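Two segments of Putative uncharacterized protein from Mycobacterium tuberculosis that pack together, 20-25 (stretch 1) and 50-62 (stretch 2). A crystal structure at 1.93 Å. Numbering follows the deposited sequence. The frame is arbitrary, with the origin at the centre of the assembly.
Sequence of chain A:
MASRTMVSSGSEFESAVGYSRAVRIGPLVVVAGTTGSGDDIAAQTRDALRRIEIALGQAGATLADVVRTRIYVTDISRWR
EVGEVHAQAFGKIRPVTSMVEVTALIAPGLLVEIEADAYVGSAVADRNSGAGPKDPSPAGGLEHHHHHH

Stretch 1, residues 20-25: SRAVRI
Stretch 2 (50-62) RRIEIALGQAGAT

A short β-strand lies against a helix and the turn that follows it, and the contact is small, burying 322 Å² over both sides. Stretch 1 enters through Ser 20 and Arg 21 and becomes a strand from Ala 22 to Ile 25. Stretch 2 continues a helix that began earlier in the chain, with phi near -60° and psi near -45° over most of its turns, and then leaves it through Ala 59 and Gly 60. The register is set by two pairs: the CA atoms of Ala 22 and Ala 55 lie 5.9 Å apart, those of Arg 24 and Ala 59 6.3 Å. Both segments therefore advance in the same general direction, and a two-residue step along the strand matches the four-residue step from Ala 55 to Ala 59.

Ser 20 (phi/psi -109/155, chi1 m) is buried but out of reach of the helix. At Arg 21 the backbone turns to -66/-43, and its CA-to-CB bond points toward stretch 2. The side chain folds through m, m and m at chi1 to chi3, with chi4 at 144°, and brings Arg 21 NH2 to 3.5 Å from Arg 51 O and 4.0 Å from Ala 55 CB. Arg 51 O lies at the edge of the guanidinium, near its plane, yet this approach is not a hydrogen bond. Arg 51 O accepts the helical bond from Ala 55 N at 2.9 Å, and Arg 21 NH1 and NH2 are hydrogen-bonded elsewhere in the structure.

Ala 22 opens the strand at -146/149 and also points toward the helix. Ala 22 CB meets Ala 55 CB at 4.1 Å, an apolar contact between two buried methyl groups. Small side chains suit this point, where the backbones come so close. Val 23 (-132/137, chi1 t) follows the alternation of an extended strand and points away, leaving its branched side chain buried off this contact.

Arg 24 (-121/128) returns toward stretch 2. Arg 24 CB lies 4.3 Å from Ala 59 CB, and the side chain then runs out extended, t at chi1, chi2 and chi3 with chi4 at 152°, to the turn beyond the helix. There Arg 24 NH1 donates to Ala 59 O at 2.8 Å, with an N-H...acceptor angle of 158°, and more weakly to Gly 60 O, with NH1 to O at 3.2 Å and 134°. Both carbonyls sit at the guanidinium edge, where its N-H groups point. A long, cationic side chain is well suited to reaching such consecutive carbonyls.

The conformation of the turn leaves room for Arg 24. Ala 59 adopts -102/17, Ala 59 N bonding to Leu 56 O at 2.8 Å, and Gly 60 takes a positive phi (70/26), which favours glycine. An ideal CB on Gly 60 would fall 2.6 Å from Arg 24 NH1, a clash, so the bare backbone also makes room for the arginine. Ala 61 N bonds back to Leu 56 O at 2.8 Å, drawing the turn against the helix. Ile 25 (-140/136), with chi1 at -13° and chi2 at 91°, ends the strand segment beyond reach of stretch 2.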

# COMPACT_ATOMS: atom_id res chain seq x y z
N SER A 20 -9.28 -9.14 9.07
CA SER A 20 -8.44 -10.19 9.65
C SER A 20 -7.03 -9.69 9.87
O SER A 20 -6.57 -8.77 9.20
CB SER A 20 -8.38 -11.40 8.71
OG SER A 20 -9.63 -12.02 8.57
N ARG A 21 -6.33 -10.30 10.81
CA ARG A 21 -4.93 -9.99 11.02
C ARG A 21 -4.11 -10.44 9.80
O ARG A 21 -3.23 -9.71 9.33
CB ARG A 21 -4.42 -10.69 12.29
CG ARG A 21 -4.87 -10.02 13.59
CD ARG A 21 -4.08 -8.75 13.83
NE ARG A 21 -2.66 -8.99 13.66
CZ ARG A 21 -1.80 -8.12 13.14
NH1 ARG A 21 -2.22 -6.92 12.74
NH2 ARG A 21 -0.52 -8.44 13.01
N ALA A 22 -4.41 -11.64 9.28
CA ALA A 22 -3.74 -12.16 8.09
C ALA A 22 -4.69 -13.01 7.25
O ALA A 22 -5.59 -13.67 7.79
CB ALA A 22 -2.53 -12.96 8.46
N VAL A 23 -4.49 -12.99 5.94
CA VAL A 23 -5.23 -13.88 5.05
C VAL A 23 -4.25 -14.55 4.12
O VAL A 23 -3.33 -13.90 3.62
CB VAL A 23 -6.31 -13.10 4.25
CG1 VAL A 23 -7.05 -14.03 3.28
CG2 VAL A 23 -7.28 -12.46 5.22
N ARG A 24 -4.43 -15.85 3.90
CA ARG A 24 -3.65 -16.65 2.96
C ARG A 24 -4.56 -17.29 1.89
O ARG A 24 -5.57 -17.90 2.24
CB ARG A 24 -2.85 -17.74 3.71
CG ARG A 24 -2.21 -18.80 2.78
CD ARG A 24 -1.40 -19.85 3.54
NE ARG A 24 -0.53 -20.64 2.65
CZ ARG A 24 0.61 -21.21 3.03
NH1 ARG A 24 1.02 -21.08 4.29
NH2 ARG A 24 1.34 -21.89 2.17
N ILE A 25 -4.25 -17.12 0.61
CA ILE A 25 -4.83 -17.92 -0.48
C ILE A 25 -3.72 -18.22 -1.46
O ILE A 25 -2.96 -17.33 -1.81
CB ILE A 25 -5.91 -17.20 -1.32
CG1 ILE A 25 -6.39 -15.93 -0.67
CG2 ILE A 25 -7.02 -18.17 -1.80
CD1 ILE A 25 -5.57 -14.76 -1.14
N ARG A 50 6.81 -8.34 16.00
CA ARG A 50 6.50 -9.58 16.69
C ARG A 50 5.09 -10.05 16.34
O ARG A 50 4.87 -11.23 16.11
CB ARG A 50 6.64 -9.45 18.21
CG ARG A 50 6.67 -10.81 18.91
CD ARG A 50 6.07 -10.75 20.30
N ARG A 51 4.13 -9.13 16.31
CA ARG A 51 2.75 -9.47 15.98
C ARG A 51 2.60 -9.89 14.52
O ARG A 51 1.83 -10.80 14.19
CB ARG A 51 1.83 -8.29 16.31
CG ARG A 51 1.76 -7.97 17.80
CD ARG A 51 1.20 -6.56 18.06
NE ARG A 51 1.39 -6.22 19.47
CZ ARG A 51 0.57 -6.61 20.45
NH1 ARG A 51 -0.52 -7.31 20.17
NH2 ARG A 51 0.83 -6.28 21.70
N ILE A 52 3.32 -9.22 13.63
CA ILE A 52 3.36 -9.68 12.23
C ILE A 52 3.84 -11.13 12.12
O ILE A 52 3.22 -11.94 11.42
CB ILE A 52 4.22 -8.74 11.39
CG1 ILE A 52 3.46 -7.42 11.26
CG2 ILE A 52 4.51 -9.34 10.00
CD1 ILE A 52 4.24 -6.29 10.67
N GLU A 53 4.93 -11.46 12.82
CA GLU A 53 5.43 -12.83 12.86
C GLU A 53 4.37 -13.80 13.38
O GLU A 53 4.16 -14.85 12.79
CB GLU A 53 6.69 -12.91 13.73
CG GLU A 53 7.38 -14.27 13.65
CD GLU A 53 8.78 -14.29 14.27
OE1 GLU A 53 8.99 -13.70 15.35
OE2 GLU A 53 9.68 -14.93 13.68
N ILE A 54 3.71 -13.44 14.48
CA ILE A 54 2.69 -14.30 15.07
C ILE A 54 1.56 -14.55 14.07
O ILE A 54 1.08 -15.69 13.90
CB ILE A 54 2.11 -13.67 16.36
CG1 ILE A 54 3.18 -13.59 17.45
CG2 ILE A 54 0.89 -14.46 16.86
CD1 ILE A 54 2.69 -12.86 18.71
N ALA A 55 1.13 -13.50 13.38
CA ALA A 55 0.04 -13.63 12.42
C ALA A 55 0.50 -14.49 11.24
O ALA A 55 -0.18 -15.44 10.84
CB ALA A 55 -0.44 -12.26 11.95
N LEU A 56 1.69 -14.19 10.73
CA LEU A 56 2.30 -15.00 9.68
C LEU A 56 2.36 -16.49 10.04
O LEU A 56 1.97 -17.35 9.23
CB LEU A 56 3.71 -14.48 9.36
CG LEU A 56 3.74 -13.16 8.60
CD1 LEU A 56 5.18 -12.64 8.42
CD2 LEU A 56 3.05 -13.34 7.25
N GLY A 57 2.85 -16.79 11.24
CA GLY A 57 3.06 -18.17 11.66
C GLY A 57 1.74 -18.91 11.72
O GLY A 57 1.64 -20.09 11.36
N GLN A 58 0.70 -18.22 12.17
CA GLN A 58 -0.63 -18.82 12.14
C GLN A 58 -1.21 -19.02 10.74
O GLN A 58 -2.15 -19.80 10.56
CB GLN A 58 -1.57 -18.03 13.04
CG GLN A 58 -1.22 -18.19 14.51
CD GLN A 58 -2.14 -17.40 15.39
OE1 GLN A 58 -1.85 -16.26 15.75
NE2 GLN A 58 -3.27 -17.99 15.74
N ALA A 59 -0.63 -18.36 9.75
CA ALA A 59 -0.96 -18.55 8.34
C ALA A 59 0.08 -19.43 7.62
O ALA A 59 0.13 -19.45 6.39
CB ALA A 59 -1.13 -17.20 7.63
N GLY A 60 0.90 -20.16 8.37
CA GLY A 60 1.88 -21.04 7.75
C GLY A 60 3.03 -20.32 7.04
O GLY A 60 3.63 -20.87 6.11
N ALA A 61 3.34 -19.10 7.46
CA ALA A 61 4.44 -18.34 6.87
C ALA A 61 5.41 -17.86 7.93
O ALA A 61 5.08 -17.85 9.13
CB ALA A 61 3.89 -17.15 6.09
N THR A 62 6.59 -17.43 7.49
CA THR A 62 7.62 -16.90 8.40
C THR A 62 8.09 -15.55 7.88
O THR A 62 7.75 -15.14 6.76
CB THR A 62 8.86 -17.86 8.56
OG1 THR A 62 9.65 -17.85 7.37
CG2 THR A 62 8.44 -19.31 8.86